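Local coordinates for protein CbsA (Xanthomonas oryzae pv. oryzae, PDB 5XYH) that probably hydrolyses 1,4-beta-glycosidic bonds of cellulose in rice cell walls, releasing cellobiose from chain ends as a family 6 exoglucanase, at residues S44-V49 with M344-A349; D99-A104 with V154-T159; F230-A235 with F269-Y274; A235-L240 with E365-S370; V277-F282 with G351-A356. All coordinates share one frame; numbering follows the deposited sequence.

Contact 1 of 5, residues S44-V49 with M344-A349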
# COMPACT_ATOMS: atom_id res chain seq x y z
N SER A 44 3.82 18.00 -5.60
CA SER A 44 2.58 18.46 -6.23
C SER A 44 1.57 17.33 -6.40
O SER A 44 0.43 17.60 -6.82
CB SER A 44 2.86 19.11 -7.59
OG SER A 44 3.26 18.19 -8.61
N TYR A 45 1.94 16.06 -6.06
CA TYR A 45 1.06 14.94 -6.32
C TYR A 45 0.28 14.55 -5.06
O TYR A 45 0.80 14.67 -3.95
CB TYR A 45 1.85 13.73 -6.81
CG TYR A 45 2.50 13.93 -8.17
CD1 TYR A 45 1.74 14.23 -9.30
CD2 TYR A 45 3.88 13.77 -8.32
CE1 TYR A 45 2.34 14.40 -10.55
CE2 TYR A 45 4.48 13.92 -9.56
CZ TYR A 45 3.71 14.25 -10.67
OH TYR A 45 4.33 14.39 -11.90
N PRO A 46 -0.97 14.11 -5.23
CA PRO A 46 -1.74 13.62 -4.08
C PRO A 46 -1.06 12.41 -3.45
O PRO A 46 -0.55 11.54 -4.15
CB PRO A 46 -3.09 13.23 -4.69
CG PRO A 46 -3.18 13.98 -5.96
CD PRO A 46 -1.77 14.19 -6.46
N THR A 47 -1.11 12.35 -2.11
CA THR A 47 -0.62 11.21 -1.34
C THR A 47 -1.66 10.82 -0.30
O THR A 47 -2.41 11.67 0.19
CB THR A 47 0.73 11.50 -0.64
OG1 THR A 47 0.62 12.70 0.13
CG2 THR A 47 1.87 11.66 -1.65
N TYR A 48 -1.73 9.53 0.03
CA TYR A 48 -2.75 9.05 0.94
C TYR A 48 -2.37 9.36 2.39
O TYR A 48 -1.19 9.39 2.76
CB TYR A 48 -2.99 7.55 0.72
CG TYR A 48 -4.05 7.31 -0.32
CD1 TYR A 48 -3.92 7.87 -1.59
CD2 TYR A 48 -5.21 6.57 -0.04
CE1 TYR A 48 -4.89 7.70 -2.55
CE2 TYR A 48 -6.19 6.39 -1.02
CZ TYR A 48 -6.01 6.97 -2.27
OH TYR A 48 -6.95 6.84 -3.26
N VAL A 49 -3.40 9.62 3.21
CA VAL A 49 -3.22 9.94 4.63
C VAL A 49 -3.45 8.68 5.46
O VAL A 49 -4.56 8.15 5.48
CB VAL A 49 -4.20 11.04 5.07
CG1 VAL A 49 -4.13 11.21 6.58
CG2 VAL A 49 -3.91 12.35 4.34
N MET A 344 4.93 5.44 -11.23
CA MET A 344 3.99 6.28 -11.96
C MET A 344 3.36 7.31 -11.01
O MET A 344 2.94 6.95 -9.90
CB MET A 344 2.88 5.45 -12.61
CG MET A 344 3.26 4.73 -13.91
SD MET A 344 3.66 5.85 -15.29
CE MET A 344 2.10 6.71 -15.55
N PRO A 345 3.28 8.57 -11.41
CA PRO A 345 2.51 9.56 -10.65
C PRO A 345 1.05 9.14 -10.52
O PRO A 345 0.56 8.34 -11.33
CB PRO A 345 2.63 10.84 -11.50
CG PRO A 345 3.79 10.59 -12.42
CD PRO A 345 3.79 9.12 -12.68
N PRO A 346 0.33 9.65 -9.52
CA PRO A 346 -1.10 9.33 -9.42
C PRO A 346 -1.80 9.63 -10.74
O PRO A 346 -1.66 10.70 -11.31
CB PRO A 346 -1.58 10.25 -8.30
CG PRO A 346 -0.35 10.53 -7.48
CD PRO A 346 0.78 10.59 -8.48
N THR A 347 -2.53 8.64 -11.26
CA THR A 347 -3.07 8.67 -12.62
C THR A 347 -4.48 8.09 -12.61
O THR A 347 -4.68 6.98 -12.11
CB THR A 347 -2.21 7.86 -13.60
OG1 THR A 347 -0.86 8.37 -13.65
CG2 THR A 347 -2.81 7.87 -15.02
N ALA A 348 -5.44 8.82 -13.18
CA ALA A 348 -6.83 8.35 -13.22
C ALA A 348 -7.06 7.42 -14.40
O ALA A 348 -6.61 7.70 -15.52
CB ALA A 348 -7.77 9.55 -13.30
N ALA A 349 -7.72 6.29 -14.15
CA ALA A 349 -8.20 5.38 -15.19
C ALA A 349 -7.17 5.06 -16.28
O ALA A 349 -7.45 5.25 -17.47
CB ALA A 349 -9.47 5.94 -15.81
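On the surface of the distorted beta/alpha barrel expected of glycoside hydrolase family 6, Y45 and P46, in the loop that leads into strand 49-51, pack against P345 and P346, which run into strand 347-351. The contact is apolar and joins the approaches to two strands that lie far apart in the chain. Y45 lies alongside P345, and P345 CB sits over one face of the phenol, toward its CE1-CZ rim, 3.9 Å from the centroid of the Y45 ring and 22° off the normal, a CH-pi contact. On the opposite face S44 OG stands over the ring centre; that hydroxyl is itself hydrogen-bonded to V41 O. A third neighbour, W359, meets the Y45 ring edge-to-face. With CG set anti to the carbonyl carbon (chi1 -66°), the tyrosine reaches P345 with its outer ring atoms and leaves CB and the inner ring atoms to P346, whose CD comes within 3.7 Å of Y45 CB as the two side chains cross at about a right angle. P346 also packs on W359. P346 CG reaches the residue after Y45 as well, 4.1 Å from P46 CD and 3.5 Å from P46 O.

Contact 2 of 5, residues D99-A104 with V154-T159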
# COMPACT_ATOMS: atom_id res chain seq x y z
N ASP A 99 -0.86 -6.31 11.73
CA ASP A 99 0.38 -6.83 11.16
C ASP A 99 0.83 -8.12 11.85
O ASP A 99 1.92 -8.21 12.43
CB ASP A 99 1.47 -5.75 11.21
CG ASP A 99 0.95 -4.38 10.82
OD1 ASP A 99 0.66 -4.16 9.62
OD2 ASP A 99 0.82 -3.52 11.71
N CYS A 100 -0.03 -9.13 11.79
CA CYS A 100 0.21 -10.34 12.58
C CYS A 100 1.50 -11.05 12.19
O CYS A 100 2.04 -11.82 13.00
CB CYS A 100 -0.98 -11.29 12.44
SG CYS A 100 -1.20 -11.96 10.76
N HIS A 101 2.01 -10.82 10.97
CA HIS A 101 3.21 -11.51 10.51
C HIS A 101 4.48 -10.69 10.73
O HIS A 101 5.59 -11.21 10.56
CB HIS A 101 3.06 -11.87 9.02
CG HIS A 101 4.19 -12.69 8.47
ND1 HIS A 101 5.11 -12.19 7.58
CD2 HIS A 101 4.56 -13.98 8.71
CE1 HIS A 101 5.99 -13.12 7.28
NE2 HIS A 101 5.68 -14.22 7.95
N ALA A 102 4.35 -9.43 11.13
CA ALA A 102 5.50 -8.58 11.40
C ALA A 102 6.29 -9.09 12.61
O ALA A 102 5.73 -9.65 13.55
CB ALA A 102 5.05 -7.14 11.65
N LEU A 103 7.60 -8.84 12.58
CA LEU A 103 8.43 -9.11 13.74
C LEU A 103 8.11 -8.17 14.90
O LEU A 103 8.17 -8.59 16.07
CB LEU A 103 9.91 -8.99 13.37
CG LEU A 103 10.38 -10.05 12.38
CD1 LEU A 103 11.86 -9.92 12.11
CD2 LEU A 103 10.01 -11.46 12.87
N ALA A 104 7.76 -6.92 14.59
CA ALA A 104 7.42 -5.92 15.60
C ALA A 104 6.36 -4.99 15.00
O ALA A 104 6.68 -4.02 14.32
CB ALA A 104 8.65 -5.13 16.05
N VAL A 154 -4.31 -16.25 4.80
CA VAL A 154 -4.17 -17.27 3.77
C VAL A 154 -2.74 -17.78 3.68
O VAL A 154 -2.52 -18.99 3.57
CB VAL A 154 -4.64 -16.71 2.41
CG1 VAL A 154 -4.43 -17.75 1.31
CG2 VAL A 154 -6.11 -16.31 2.49
N THR A 155 -1.74 -16.90 3.75
CA THR A 155 -0.37 -17.30 3.46
C THR A 155 0.48 -17.53 4.70
O THR A 155 1.50 -18.22 4.61
CB THR A 155 0.32 -16.24 2.60
OG1 THR A 155 0.31 -14.99 3.30
CG2 THR A 155 -0.39 -16.08 1.26
N ASN A 156 0.08 -16.99 5.85
CA ASN A 156 0.95 -16.98 7.02
C ASN A 156 0.27 -17.60 8.24
O ASN A 156 0.53 -17.19 9.38
CB ASN A 156 1.39 -15.55 7.34
CG ASN A 156 2.38 -15.03 6.33
OD1 ASN A 156 3.25 -15.78 5.86
ND2 ASN A 156 2.26 -13.75 5.99
N GLN A 157 -0.60 -18.58 8.01
CA GLN A 157 -1.33 -19.16 9.13
C GLN A 157 -0.41 -19.89 10.10
O GLN A 157 -0.78 -20.07 11.26
CB GLN A 157 -2.42 -20.10 8.64
CG GLN A 157 -3.78 -19.42 8.52
CD GLN A 157 -4.78 -19.83 9.60
OE1 GLN A 157 -4.46 -20.58 10.53
NE2 GLN A 157 -6.01 -19.32 9.48
N SER A 158 0.79 -20.31 9.67
CA SER A 158 1.71 -20.95 10.60
C SER A 158 2.27 -19.97 11.63
O SER A 158 2.76 -20.41 12.68
CB SER A 158 2.84 -21.65 9.84
OG SER A 158 3.59 -20.71 9.09
N THR A 159 2.25 -18.67 11.36
CA THR A 159 2.61 -17.70 12.39
C THR A 159 1.50 -17.63 13.44
O THR A 159 0.34 -17.40 13.07
CB THR A 159 2.85 -16.33 11.79
OG1 THR A 159 3.84 -16.43 10.76
CG2 THR A 159 3.34 -15.36 12.85
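H101 spreads its imidazole flat against the carboxamide of N156, with T159 at the rim, and these three residues bury most of the surface between the two loops. The ring and amide planes are only 4° apart. N156 ND2 lies over the face, offset toward the rim and 3.3 Å from H101 CG, while N156 OD1 is 3.6 Å from H101 NE2. The trans chi1 of H101 (-175°) extends the ring away from its own N, out from the type I turn D99-A102 toward the second type I turn, N156-T159, which follows helix 150-155. The N156 amide is steadied from its own side, ND2 being hydrogen-bonded to N152 OD1 one helical turn back. T159 comes to the ring edge instead, its OG1 in the imidazole plane and 3.3 Å from H101 CD2; its methyl CG2 is 3.8 Å from C100 O. Because the planes are nearly parallel, the amide N-H bonds run along the imidazole face and do not point into it, which suggests that dispersion and dipole interactions, and not an N-H...pi bond, hold the pair, while the C100-C162 disulfide joins the first loop covalently to helix 160-167, which follows the second.

Contact 3 of 5, residues F230-A235 with F269-Y274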
# COMPACT_ATOMS: atom_id res chain seq x y z
N PHE A 230 -10.42 -3.22 -5.23
CA PHE A 230 -9.27 -3.75 -4.52
C PHE A 230 -8.06 -2.87 -4.80
O PHE A 230 -8.03 -2.14 -5.79
CB PHE A 230 -8.98 -5.19 -4.96
CG PHE A 230 -10.13 -6.13 -4.72
CD1 PHE A 230 -11.12 -6.30 -5.68
CD2 PHE A 230 -10.22 -6.84 -3.55
CE1 PHE A 230 -12.18 -7.16 -5.47
CE2 PHE A 230 -11.27 -7.70 -3.32
CZ PHE A 230 -12.25 -7.87 -4.29
N ILE A 231 -7.05 -2.95 -3.92
CA ILE A 231 -5.78 -2.26 -4.17
C ILE A 231 -4.63 -3.21 -3.90
O ILE A 231 -4.63 -3.93 -2.89
CB ILE A 231 -5.63 -0.97 -3.33
CG1 ILE A 231 -4.25 -0.35 -3.57
CG2 ILE A 231 -5.85 -1.22 -1.83
CD1 ILE A 231 -4.04 1.03 -2.95
N THR A 232 -3.64 -3.21 -4.78
CA THR A 232 -2.41 -3.98 -4.62
C THR A 232 -1.22 -3.04 -4.44
O THR A 232 -1.28 -1.85 -4.76
CB THR A 232 -2.16 -4.90 -5.83
OG1 THR A 232 -1.64 -4.12 -6.92
CG2 THR A 232 -3.45 -5.61 -6.26
N ASN A 233 -0.13 -3.60 -3.89
CA ASN A 233 1.18 -2.95 -3.77
C ASN A 233 1.23 -1.86 -2.71
O ASN A 233 2.24 -1.13 -2.66
CB ASN A 233 1.67 -2.36 -5.10
CG ASN A 233 3.18 -2.52 -5.28
OD1 ASN A 233 3.75 -3.55 -4.89
ND2 ASN A 233 3.83 -1.53 -5.90
N THR A 234 0.22 -1.76 -1.85
CA THR A 234 0.20 -0.71 -0.83
C THR A 234 1.48 -0.74 -0.01
O THR A 234 1.80 -1.76 0.61
CB THR A 234 -1.01 -0.88 0.10
OG1 THR A 234 -2.22 -0.83 -0.66
CG2 THR A 234 -1.02 0.25 1.12
N ALA A 235 2.22 0.36 -0.05
CA ALA A 235 3.46 0.53 0.70
C ALA A 235 4.54 -0.46 0.26
O ALA A 235 5.56 -0.60 0.96
CB ALA A 235 3.22 0.41 2.21
N PHE A 269 4.98 -11.65 -11.76
CA PHE A 269 6.21 -10.87 -11.71
C PHE A 269 5.98 -9.40 -11.43
O PHE A 269 6.92 -8.71 -11.01
CB PHE A 269 6.96 -10.95 -13.05
CG PHE A 269 7.51 -12.32 -13.38
CD1 PHE A 269 7.36 -13.38 -12.51
CD2 PHE A 269 8.18 -12.52 -14.58
CE1 PHE A 269 7.87 -14.63 -12.83
CE2 PHE A 269 8.69 -13.76 -14.91
CZ PHE A 269 8.54 -14.82 -14.04
N ASP A 270 4.77 -8.89 -11.68
CA ASP A 270 4.51 -7.46 -11.56
C ASP A 270 3.06 -7.24 -11.12
O ASP A 270 2.24 -8.16 -11.09
CB ASP A 270 4.85 -6.71 -12.86
CG ASP A 270 4.11 -7.26 -14.09
OD1 ASP A 270 2.88 -7.48 -14.03
OD2 ASP A 270 4.76 -7.45 -15.13
N GLU A 271 2.76 -5.98 -10.79
CA GLU A 271 1.45 -5.65 -10.24
C GLU A 271 0.36 -5.63 -11.31
O GLU A 271 -0.81 -5.88 -10.99
CB GLU A 271 1.51 -4.31 -9.50
CG GLU A 271 2.42 -4.40 -8.25
CD GLU A 271 1.97 -5.50 -7.31
OE1 GLU A 271 0.89 -5.34 -6.67
OE2 GLU A 271 2.69 -6.51 -7.18
N SER A 272 0.71 -5.32 -12.56
CA SER A 272 -0.29 -5.37 -13.62
C SER A 272 -0.80 -6.79 -13.82
O SER A 272 -2.01 -7.02 -13.87
CB SER A 272 0.30 -4.82 -14.92
OG SER A 272 0.49 -3.42 -14.82
N THR A 273 0.12 -7.76 -13.92
CA THR A 273 -0.30 -9.15 -14.02
C THR A 273 -1.10 -9.58 -12.78
O THR A 273 -2.14 -10.24 -12.91
CB THR A 273 0.94 -10.05 -14.20
OG1 THR A 273 1.75 -9.54 -15.27
CG2 THR A 273 0.54 -11.49 -14.51
N TYR A 274 -0.65 -9.16 -11.59
CA TYR A 274 -1.33 -9.54 -10.35
C TYR A 274 -2.78 -9.04 -10.33
O TYR A 274 -3.71 -9.80 -10.00
CB TYR A 274 -0.55 -8.99 -9.15
CG TYR A 274 -1.08 -9.42 -7.79
CD1 TYR A 274 -1.45 -10.74 -7.54
CD2 TYR A 274 -1.19 -8.50 -6.74
CE1 TYR A 274 -1.94 -11.13 -6.30
CE2 TYR A 274 -1.67 -8.88 -5.48
CZ TYR A 274 -2.04 -10.20 -5.27
OH TYR A 274 -2.51 -10.59 -4.05
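E271, at the start of helix 271-284, reaches across to T232, the last residue of strand 229-232, and N233 just after it. The helix belongs to the connection between this strand and its parallel neighbour 292-296, a beta-alpha-beta crossover of the family 6 barrel. From the backbone, E271 CB passes 4.1 Å from T232 OG1. E271 CG, anti to the carbonyl carbon (chi1 -66°), comes 3.6 Å from N233 CG; the bend at the next bond then brings the carboxylate over the asparagine amide. The two flat groups stack with their planes 21° apart, E271 CD lying 3.6 Å from N233 OD1. At the tip the oxygens part company. E271 OE1 accepts the hydroxyl proton of T232 OG1 at 2.8 Å, on its anti side and 19° out of the carboxylate plane; E271 OE2 faces T238 CG2, part of the following loop. The amide beneath is fixed by bonds of its own, N233 ND2 donating to D296 O and N233 OD1 accepting from T238 N. One turn along the helix, Y274 completes the packing: its CD2 is 3.7 Å from T232 CG2, while its hydroxyl is hydrogen-bonded to I194 O. The helix start is also capped, D270 OD1 receiving both T273 N, at 2.8 Å, and T273 OG1. All four residues that touch are buried, so the threonine hydroxyl supplies a polar partner to a carboxylate oxygen within the protein interior, and the first turn of the helix, whose dipole would probably favour an acidic group there, is pinned to the strand end.

Contact 4 of 5, residues A235-L240 with E365-S370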
# COMPACT_ATOMS: atom_id res chain seq x y z
N ALA A 235 2.22 0.36 -0.05
CA ALA A 235 3.46 0.53 0.70
C ALA A 235 4.54 -0.46 0.26
O ALA A 235 5.56 -0.60 0.96
CB ALA A 235 3.22 0.41 2.21
N ASN A 236 4.37 -1.17 -0.86
CA ASN A 236 5.43 -2.05 -1.31
C ASN A 236 6.07 -1.50 -2.59
O ASN A 236 5.81 -0.36 -3.01
CB ASN A 236 4.93 -3.49 -1.51
CG ASN A 236 6.02 -4.53 -1.20
OD1 ASN A 236 6.96 -4.73 -1.99
ND2 ASN A 236 5.91 -5.18 -0.04
N TYR A 237 6.88 -2.34 -3.24
CA TYR A 237 7.81 -1.91 -4.28
C TYR A 237 7.72 -2.70 -5.58
O TYR A 237 8.54 -2.47 -6.48
CB TYR A 237 9.25 -2.01 -3.75
CG TYR A 237 9.54 -1.23 -2.47
CD1 TYR A 237 9.32 -1.78 -1.21
CD2 TYR A 237 10.05 0.06 -2.54
CE1 TYR A 237 9.63 -1.06 -0.04
CE2 TYR A 237 10.35 0.79 -1.40
CZ TYR A 237 10.14 0.23 -0.14
OH TYR A 237 10.44 0.98 0.98
N THR A 238 6.80 -3.63 -5.71
CA THR A 238 6.81 -4.52 -6.86
C THR A 238 6.46 -3.72 -8.11
O THR A 238 5.51 -2.94 -8.10
CB THR A 238 5.83 -5.67 -6.65
OG1 THR A 238 6.24 -6.43 -5.50
CG2 THR A 238 5.82 -6.59 -7.86
N PRO A 239 7.22 -3.87 -9.20
CA PRO A 239 7.04 -2.97 -10.34
C PRO A 239 5.68 -3.13 -11.01
O PRO A 239 5.02 -4.17 -10.92
CB PRO A 239 8.18 -3.36 -11.29
CG PRO A 239 8.68 -4.68 -10.83
CD PRO A 239 8.39 -4.76 -9.36
N LEU A 240 5.25 -2.05 -11.65
CA LEU A 240 4.05 -2.07 -12.48
C LEU A 240 4.18 -3.10 -13.59
O LEU A 240 3.27 -3.91 -13.82
CB LEU A 240 3.81 -0.67 -13.05
CG LEU A 240 2.47 -0.37 -13.72
CD1 LEU A 240 1.33 -0.69 -12.77
CD2 LEU A 240 2.42 1.09 -14.17
N GLU A 365 8.72 8.65 3.49
CA GLU A 365 8.39 8.26 4.86
C GLU A 365 8.96 6.88 5.17
O GLU A 365 8.98 5.98 4.31
CB GLU A 365 6.88 8.31 5.08
CG GLU A 365 6.37 9.75 5.09
CD GLU A 365 4.86 9.86 5.15
OE1 GLU A 365 4.20 8.80 5.15
OE2 GLU A 365 4.33 11.00 5.15
N SER A 366 9.48 6.73 6.38
CA SER A 366 10.16 5.51 6.77
C SER A 366 9.18 4.37 7.02
O SER A 366 8.08 4.58 7.54
CB SER A 366 10.99 5.77 8.04
OG SER A 366 11.61 4.58 8.47
N ASP A 367 9.58 3.16 6.63
CA ASP A 367 8.83 1.93 6.91
C ASP A 367 9.11 1.38 8.30
O ASP A 367 8.44 0.43 8.72
CB ASP A 367 9.17 0.86 5.86
CG ASP A 367 8.79 1.29 4.44
OD1 ASP A 367 7.72 1.93 4.28
OD2 ASP A 367 9.56 1.00 3.48
N GLY A 368 10.07 1.95 9.01
CA GLY A 368 10.45 1.53 10.35
C GLY A 368 11.93 1.86 10.56
O GLY A 368 12.73 1.95 9.63
N SER A 369 12.30 2.04 11.82
CA SER A 369 13.67 2.43 12.14
C SER A 369 14.60 1.21 12.07
O SER A 369 14.17 0.06 12.18
CB SER A 369 13.70 3.05 13.54
OG SER A 369 13.04 2.17 14.45
N SER A 370 15.87 1.49 11.84
CA SER A 370 16.88 0.44 11.70
C SER A 370 17.47 0.02 13.05
O SER A 370 18.39 -0.80 13.08
CB SER A 370 18.00 0.92 10.77
OG SER A 370 18.43 2.21 11.11
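Y237 and D367 join two loops that follow strands 229-232 and 354-358 of the barrel, on the side where the strands end and where enzymes of family 6 hold their substrate cleft. The direct link is one hydrogen bond. Y237 OH donates to D367 OD2 at 2.7 Å, nearly in line with the CG-OD2 bond; the carboxylate oxygen lies at the ring edge, near its plane, and the carboxylate is turned 82° to the phenol. The two side chains approach from opposite directions. A charged interaction fixes the other oxygen: D367 OD1 forms a salt bridge with R299 NH2, which also hydrogen-bonds to A235 O, and this arginine therefore bridges both loops beside the tyrosine. Bonds between side chains and main chain flank each partner. N236 OD1 accepts from the following Y237 N at 2.7 Å, the donor lying well off the C=O direction, and the same oxygen receives R328 NH1. Round D367 the chain makes an ST turn, in which S366 OG, also hydrogen-bonded to P404 O, accepts from G368 N at 3.1 Å with an N-H...O angle of 159°.

Contact 5 of 5, residues V277-F282 with G351-A356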
# COMPACT_ATOMS: atom_id res chain seq x y z
N VAL A 277 -4.99 -11.11 -12.77
CA VAL A 277 -5.26 -12.44 -12.24
C VAL A 277 -6.35 -12.38 -11.17
O VAL A 277 -7.28 -13.20 -11.17
CB VAL A 277 -3.95 -13.05 -11.71
CG1 VAL A 277 -4.21 -14.12 -10.69
CG2 VAL A 277 -3.12 -13.59 -12.88
N LEU A 278 -6.26 -11.41 -10.27
CA LEU A 278 -7.26 -11.28 -9.21
C LEU A 278 -8.62 -10.90 -9.79
O LEU A 278 -9.64 -11.48 -9.41
CB LEU A 278 -6.81 -10.26 -8.17
CG LEU A 278 -5.68 -10.76 -7.26
CD1 LEU A 278 -5.26 -9.67 -6.29
CD2 LEU A 278 -6.13 -12.00 -6.51
N TYR A 279 -8.64 -9.91 -10.69
CA TYR A 279 -9.88 -9.48 -11.32
C TYR A 279 -10.65 -10.66 -11.91
O TYR A 279 -11.85 -10.83 -11.66
CB TYR A 279 -9.59 -8.43 -12.39
CG TYR A 279 -10.83 -8.07 -13.18
CD1 TYR A 279 -11.69 -7.07 -12.73
CD2 TYR A 279 -11.16 -8.75 -14.35
CE1 TYR A 279 -12.85 -6.74 -13.44
CE2 TYR A 279 -12.32 -8.43 -15.06
CZ TYR A 279 -13.15 -7.42 -14.60
OH TYR A 279 -14.29 -7.10 -15.29
N ASN A 280 -9.96 -11.49 -12.70
CA ASN A 280 -10.62 -12.63 -13.34
C ASN A 280 -11.13 -13.63 -12.32
O ASN A 280 -12.22 -14.19 -12.47
CB ASN A 280 -9.67 -13.30 -14.32
CG ASN A 280 -9.42 -12.45 -15.53
OD1 ASN A 280 -10.31 -11.73 -15.98
ND2 ASN A 280 -8.21 -12.51 -16.06
N ALA A 281 -10.36 -13.85 -11.26
CA ALA A 281 -10.79 -14.78 -10.23
C ALA A 281 -12.02 -14.25 -9.48
O ALA A 281 -12.92 -15.02 -9.12
CB ALA A 281 -9.65 -15.05 -9.26
N PHE A 282 -12.06 -12.93 -9.22
CA PHE A 282 -13.21 -12.39 -8.49
C PHE A 282 -14.46 -12.41 -9.36
O PHE A 282 -15.55 -12.80 -8.90
CB PHE A 282 -12.92 -10.98 -7.98
CG PHE A 282 -12.17 -10.95 -6.69
CD1 PHE A 282 -12.73 -11.50 -5.54
CD2 PHE A 282 -10.91 -10.40 -6.61
CE1 PHE A 282 -12.04 -11.49 -4.34
CE2 PHE A 282 -10.23 -10.38 -5.42
CZ PHE A 282 -10.78 -10.93 -4.28
N GLY A 351 -6.20 2.39 -17.70
CA GLY A 351 -6.59 1.39 -18.67
C GLY A 351 -7.20 0.14 -18.04
O GLY A 351 -6.87 -0.27 -16.93
N GLY A 352 -8.12 -0.48 -18.77
CA GLY A 352 -8.69 -1.73 -18.32
C GLY A 352 -9.44 -1.56 -17.02
O GLY A 352 -10.15 -0.57 -16.80
N HIS A 353 -9.26 -2.53 -16.12
CA HIS A 353 -9.94 -2.53 -14.83
C HIS A 353 -9.15 -1.81 -13.74
O HIS A 353 -9.47 -1.96 -12.57
CB HIS A 353 -10.25 -3.97 -14.42
CG HIS A 353 -10.81 -4.80 -15.54
ND1 HIS A 353 -12.06 -4.57 -16.06
CD2 HIS A 353 -10.28 -5.82 -16.25
CE1 HIS A 353 -12.29 -5.42 -17.06
NE2 HIS A 353 -11.22 -6.19 -17.18
N ILE A 354 -8.14 -1.03 -14.11
CA ILE A 354 -7.37 -0.24 -13.15
C ILE A 354 -8.08 1.10 -12.97
O ILE A 354 -8.06 1.93 -13.88
CB ILE A 354 -5.92 -0.03 -13.60
CG1 ILE A 354 -5.26 -1.37 -13.91
CG2 ILE A 354 -5.14 0.76 -12.54
CD1 ILE A 354 -5.27 -2.35 -12.75
N HIS A 355 -8.70 1.31 -11.80
CA HIS A 355 -9.38 2.58 -11.57
C HIS A 355 -8.38 3.73 -11.46
O HIS A 355 -8.67 4.85 -11.90
CB HIS A 355 -10.25 2.50 -10.31
CG HIS A 355 -11.61 1.90 -10.54
ND1 HIS A 355 -12.58 1.84 -9.56
CD2 HIS A 355 -12.16 1.34 -11.65
CE1 HIS A 355 -13.67 1.28 -10.05
NE2 HIS A 355 -13.44 0.96 -11.31
N ALA A 356 -7.20 3.48 -10.90
CA ALA A 356 -6.24 4.56 -10.72
C ALA A 356 -4.90 3.99 -10.27
O ALA A 356 -4.86 2.93 -9.65
CB ALA A 356 -6.74 5.59 -9.69
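Y279 and H353 stack face to face, their ring centroids 3.5 Å apart and their planes at 10°. This is the tight part: Y279 CZ sits over the middle of the imidazole, H353 CD2 over the middle of the phenol, and H353 NE2 approaches Y279 CE2 to 3.3 Å. The overlap runs outward to the hydroxyl, with Y279 OH 3.2 Å from H353 CE1, and inward to the methylene, H353 CB making a CH-pi contact 4.2 Å from the Y279 centroid. A chi1 of 173° points the Y279 ring off helix 271-284 toward the turn that carries H353, and its OH is held by a hydrogen bond to S289 O. H353 belongs to the type II' turn G351-I354, closed by I354 N to G351 O at 3.2 Å, which joins strands 347-351 and 354-358 into a beta-hairpin at the rim of the barrel sheet; the helix lies against that sheet, Y279 packing also on F293 of strand 292-296. Away from the stack the arrangement loosens. G351 and G352 are exposed, N280 faces solvent on the helix, and H353 is itself partly exposed, with E276 against its side chain.

In the fold
From the N terminus, contact 1 opens at 44-49 and closes some 300 residues later, spanning most of the barrel. Within that span contact 2 closes first, a local link between the loops after strand 86-92 and helix 150-155. Contact 3 then joins strand 229-232 to helix 271-284. Contact 4 starts at A235, which it shares with contact 3; it crosses contact 3 and also contact 1, closing beyond both at 365-370. Contact 5 uses the same helix as contact 3, lies wholly within the span of contact 4, and crosses contact 1, whose A349 probably hydrogen-bonds to H355. F230 against F282 links contacts 3 and 5, M344 against L240 contacts 1 and 4; contact 2 touches none.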